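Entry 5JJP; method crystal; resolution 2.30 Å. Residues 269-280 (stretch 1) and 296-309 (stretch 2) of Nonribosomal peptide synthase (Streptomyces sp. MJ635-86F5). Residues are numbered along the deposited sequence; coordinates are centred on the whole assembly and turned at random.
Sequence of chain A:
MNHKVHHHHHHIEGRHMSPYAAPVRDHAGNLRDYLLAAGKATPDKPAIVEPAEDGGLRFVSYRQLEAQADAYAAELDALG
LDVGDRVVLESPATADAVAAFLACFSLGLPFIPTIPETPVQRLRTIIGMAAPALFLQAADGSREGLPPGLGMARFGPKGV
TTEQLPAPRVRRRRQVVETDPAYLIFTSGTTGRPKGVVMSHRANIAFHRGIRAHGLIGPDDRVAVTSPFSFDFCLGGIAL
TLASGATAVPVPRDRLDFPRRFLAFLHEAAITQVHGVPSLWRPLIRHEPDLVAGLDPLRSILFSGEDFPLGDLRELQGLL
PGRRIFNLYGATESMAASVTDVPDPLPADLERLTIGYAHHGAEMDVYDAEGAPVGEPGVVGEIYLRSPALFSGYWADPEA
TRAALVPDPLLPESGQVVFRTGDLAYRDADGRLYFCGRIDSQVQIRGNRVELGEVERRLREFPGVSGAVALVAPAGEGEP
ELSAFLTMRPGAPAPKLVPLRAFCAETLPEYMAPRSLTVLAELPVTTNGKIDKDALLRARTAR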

# COMPACT_ATOMS: atom_id res chain seq x y z
N ALA A 269 -0.17 21.15 7.33
CA ALA A 269 -1.22 20.37 6.64
C ALA A 269 -2.29 19.79 7.61
O ALA A 269 -3.15 19.05 7.18
CB ALA A 269 -0.59 19.24 5.84
N ALA A 270 -2.21 20.16 8.89
CA ALA A 270 -3.24 19.82 9.86
C ALA A 270 -3.46 18.31 9.81
O ALA A 270 -4.58 17.82 9.75
CB ALA A 270 -4.53 20.58 9.57
N ILE A 271 -2.35 17.58 9.95
CA ILE A 271 -2.39 16.12 9.89
C ILE A 271 -3.03 15.47 11.13
O ILE A 271 -2.62 15.75 12.27
CB ILE A 271 -0.95 15.59 9.72
CG1 ILE A 271 -0.36 16.12 8.42
CG2 ILE A 271 -0.93 14.06 9.75
CD1 ILE A 271 -1.10 15.68 7.16
N THR A 272 -4.04 14.62 10.92
CA THR A 272 -4.67 13.87 12.03
C THR A 272 -4.10 12.48 12.20
O THR A 272 -4.18 11.92 13.28
CB THR A 272 -6.17 13.73 11.85
OG1 THR A 272 -6.46 13.00 10.66
CG2 THR A 272 -6.83 15.14 11.76
N GLN A 273 -3.50 11.91 11.16
CA GLN A 273 -2.97 10.55 11.28
C GLN A 273 -1.67 10.42 10.54
O GLN A 273 -1.53 10.93 9.43
CB GLN A 273 -3.99 9.56 10.75
CG GLN A 273 -3.56 8.10 10.90
CD GLN A 273 -4.66 7.14 10.50
OE1 GLN A 273 -4.66 6.63 9.40
NE2 GLN A 273 -5.64 6.96 11.38
N VAL A 274 -0.68 9.83 11.20
CA VAL A 274 0.60 9.65 10.58
C VAL A 274 0.84 8.16 10.34
O VAL A 274 0.62 7.33 11.22
CB VAL A 274 1.74 10.20 11.39
CG1 VAL A 274 3.06 9.76 10.77
CG2 VAL A 274 1.69 11.69 11.44
N HIS A 275 1.23 7.83 9.11
CA HIS A 275 1.67 6.50 8.73
C HIS A 275 3.17 6.53 8.54
O HIS A 275 3.70 7.42 7.87
CB HIS A 275 1.07 6.08 7.37
CG HIS A 275 -0.40 5.85 7.39
ND1 HIS A 275 -1.08 5.34 6.31
CD2 HIS A 275 -1.32 6.06 8.35
CE1 HIS A 275 -2.35 5.22 6.60
NE2 HIS A 275 -2.54 5.69 7.83
N GLY A 276 3.85 5.55 9.09
CA GLY A 276 5.29 5.47 8.96
C GLY A 276 5.88 4.29 9.68
O GLY A 276 5.18 3.63 10.44
N VAL A 277 7.14 3.98 9.41
CA VAL A 277 7.89 2.98 10.22
C VAL A 277 8.15 3.56 11.61
O VAL A 277 8.18 4.75 11.78
CB VAL A 277 9.22 2.53 9.56
CG1 VAL A 277 8.94 1.79 8.24
CG2 VAL A 277 10.16 3.71 9.28
N PRO A 278 8.31 2.71 12.62
CA PRO A 278 8.59 3.14 13.98
C PRO A 278 9.76 4.11 14.10
O PRO A 278 9.66 5.07 14.81
CB PRO A 278 8.96 1.83 14.68
CG PRO A 278 8.15 0.80 13.99
CD PRO A 278 8.16 1.23 12.54
N SER A 279 10.87 3.82 13.42
CA SER A 279 12.12 4.61 13.51
C SER A 279 11.97 6.03 13.03
O SER A 279 12.78 6.87 13.33
CB SER A 279 13.23 3.95 12.69
OG SER A 279 12.92 3.90 11.29
N LEU A 280 10.93 6.30 12.24
CA LEU A 280 10.57 7.67 11.91
C LEU A 280 10.62 8.59 13.13
O LEU A 280 11.00 9.75 13.03
CB LEU A 280 9.15 7.68 11.33
CG LEU A 280 8.47 9.02 11.23
CD1 LEU A 280 9.23 9.89 10.24
CD2 LEU A 280 7.03 8.84 10.77
N ASP A 296 -0.69 19.25 18.05
CA ASP A 296 -2.07 19.27 18.51
C ASP A 296 -3.07 18.60 17.58
O ASP A 296 -4.02 17.97 18.06
CB ASP A 296 -2.50 20.72 18.84
CG ASP A 296 -1.82 21.25 20.10
OD1 ASP A 296 -1.53 20.45 21.02
OD2 ASP A 296 -1.58 22.48 20.17
N PRO A 297 -2.88 18.72 16.26
CA PRO A 297 -3.92 18.15 15.38
C PRO A 297 -3.86 16.65 15.25
O PRO A 297 -4.86 16.02 14.84
CB PRO A 297 -3.63 18.78 14.01
CG PRO A 297 -2.80 19.97 14.33
CD PRO A 297 -2.01 19.63 15.54
N LEU A 298 -2.75 16.07 15.66
CA LEU A 298 -2.50 14.64 15.48
C LEU A 298 -3.33 13.82 16.47
O LEU A 298 -3.19 14.02 17.67
CB LEU A 298 -1.01 14.34 15.69
CG LEU A 298 -0.55 12.90 15.39
CD1 LEU A 298 -0.72 12.59 13.92
CD2 LEU A 298 0.89 12.66 15.77
N ARG A 299 -4.18 12.93 15.95
CA ARG A 299 -5.01 12.05 16.75
C ARG A 299 -4.55 10.62 16.70
O ARG A 299 -4.93 9.81 17.58
CB ARG A 299 -6.44 12.09 16.26
CG ARG A 299 -6.99 13.51 16.11
CD ARG A 299 -8.42 13.48 15.69
NE ARG A 299 -9.19 12.87 16.75
CZ ARG A 299 -10.31 12.16 16.57
NH1 ARG A 299 -10.86 11.61 17.62
NH2 ARG A 299 -10.87 11.98 15.37
N SER A 300 -3.77 10.24 15.69
CA SER A 300 -3.49 8.83 15.51
C SER A 300 -2.24 8.53 14.75
O SER A 300 -1.80 9.32 13.95
CB SER A 300 -4.67 8.16 14.83
OG SER A 300 -4.99 8.86 13.65
N ILE A 301 -1.67 7.36 15.00
CA ILE A 301 -0.46 6.94 14.31
C ILE A 301 -0.57 5.46 13.97
O ILE A 301 -0.98 4.65 14.80
CB ILE A 301 0.78 7.11 15.20
CG1 ILE A 301 0.90 8.56 15.69
CG2 ILE A 301 2.03 6.72 14.44
CD1 ILE A 301 2.03 8.78 16.71
N LEU A 302 -0.18 5.13 12.76
CA LEU A 302 -0.17 3.76 12.26
C LEU A 302 1.26 3.40 11.89
O LEU A 302 1.90 4.15 11.11
CB LEU A 302 -1.05 3.70 11.05
CG LEU A 302 -1.15 2.40 10.28
CD1 LEU A 302 -1.79 1.34 11.15
CD2 LEU A 302 -1.97 2.53 9.00
N PHE A 303 1.81 2.38 12.53
CA PHE A 303 3.19 1.88 12.19
C PHE A 303 3.17 0.58 11.49
O PHE A 303 2.35 -0.25 11.79
CB PHE A 303 4.02 1.38 13.37
CG PHE A 303 3.95 2.18 14.56
CD1 PHE A 303 4.41 3.50 14.54
CD2 PHE A 303 3.50 1.62 15.73
CE1 PHE A 303 4.37 4.27 15.69
CE2 PHE A 303 3.47 2.37 16.88
CZ PHE A 303 3.90 3.70 16.86
N SER A 304 4.24 0.33 10.74
CA SER A 304 4.52 -1.02 10.28
C SER A 304 5.88 -1.17 9.74
O SER A 304 6.56 -0.20 9.44
CB SER A 304 3.61 -1.32 9.12
OG SER A 304 3.98 -0.51 8.03
N GLY A 305 6.24 -2.43 9.51
CA GLY A 305 7.34 -2.79 8.62
C GLY A 305 8.66 -2.90 9.34
O GLY A 305 9.73 -2.98 8.71
N GLU A 306 8.59 -2.95 10.68
CA GLU A 306 9.80 -2.86 11.47
C GLU A 306 9.41 -3.04 12.94
O GLU A 306 8.33 -2.66 13.35
CB GLU A 306 10.48 -1.53 11.12
CG GLU A 306 11.38 -0.86 12.13
CD GLU A 306 11.73 0.56 11.70
OE1 GLU A 306 12.06 0.80 10.51
OE2 GLU A 306 11.68 1.47 12.56
N ASP A 307 10.26 -3.75 13.68
CA ASP A 307 10.06 -3.93 15.11
C ASP A 307 10.24 -2.59 15.80
O ASP A 307 11.13 -1.84 15.46
CB ASP A 307 11.05 -4.98 15.68
CG ASP A 307 10.52 -6.43 15.55
OD1 ASP A 307 11.20 -7.25 14.88
OD2 ASP A 307 9.45 -6.76 16.11
N PHE A 308 9.35 -2.27 16.73
CA PHE A 308 9.37 -1.03 17.52
C PHE A 308 9.96 -1.36 18.91
O PHE A 308 9.28 -2.04 19.70
CB PHE A 308 7.93 -0.49 17.70
CG PHE A 308 7.82 1.01 17.82
CD1 PHE A 308 6.78 1.71 17.18
CD2 PHE A 308 8.72 1.75 18.56
CE1 PHE A 308 6.69 3.09 17.27
CE2 PHE A 308 8.62 3.13 18.66
CZ PHE A 308 7.60 3.81 18.02
N PRO A 309 11.20 -0.91 19.23
CA PRO A 309 11.65 -1.07 20.63
C PRO A 309 10.63 -0.47 21.63
O PRO A 309 10.20 0.69 21.47
CB PRO A 309 12.98 -0.29 20.67
CG PRO A 309 13.41 -0.15 19.24
CD PRO A 309 12.15 -0.12 18.43

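Two parallel strands, running through Q273, V274 and H275 and through S300 to F303, lie side by side with axes 4.6 Å apart at closest approach and 13° between their directions; the two stretches together bury 907 Å². The T272 carbonyl opens the ladder by collecting several donors: R299 N to T272 O is 2.9 Å and S300 N to T272 O 3.0 Å, with S300 OG joining them. The rungs follow in alternation, V274 N to S300 O at 3.0 Å, L302 N to V274 O at 2.8 Å and nearly straight (172°), then G276 N to L302 O at 3.1 Å. The last, S304 N to G276 O, is weak at 3.4 Å, as the strands draw apart.

Q273, H275, S300 and L302 share one face. There Q273 reaches across with NE2 to S300 OG (3.0 Å) while its OE1 accepts H275 NE2 (2.8 Å), a bond that helps hold the imidazole in place. L302 then sets its methyl CD2 over one face of that ring, 3.6 Å from the H275 ring centroid. On the side of V274, the leucine before the strand turns its end inward: L298 CD1 packs 3.6 Å from V274 CG2.

G276 leaves no room for a side chain, since an ideal CB would fall 2.7 Å from L280 CD2. Beyond it P278 is the main bump, with 121 Å² covered by the other stretch; it fills a hollow lined by F303, the F308 ring and E306. P278 CB sits over one face of the F308 ring, 3.5 Å from the centroid, and 3.5 Å from E306 OE2, while P278 CG lies 4.2 Å from F303 CB; F308 is poorly ordered, so its fit is less certain. E306 reaches back to the 3-10 segment, and S279 N donates a hydrogen bond to E306 OE2 at 2.6 Å; V277 CB rests 3.5 Å from E306 OE1.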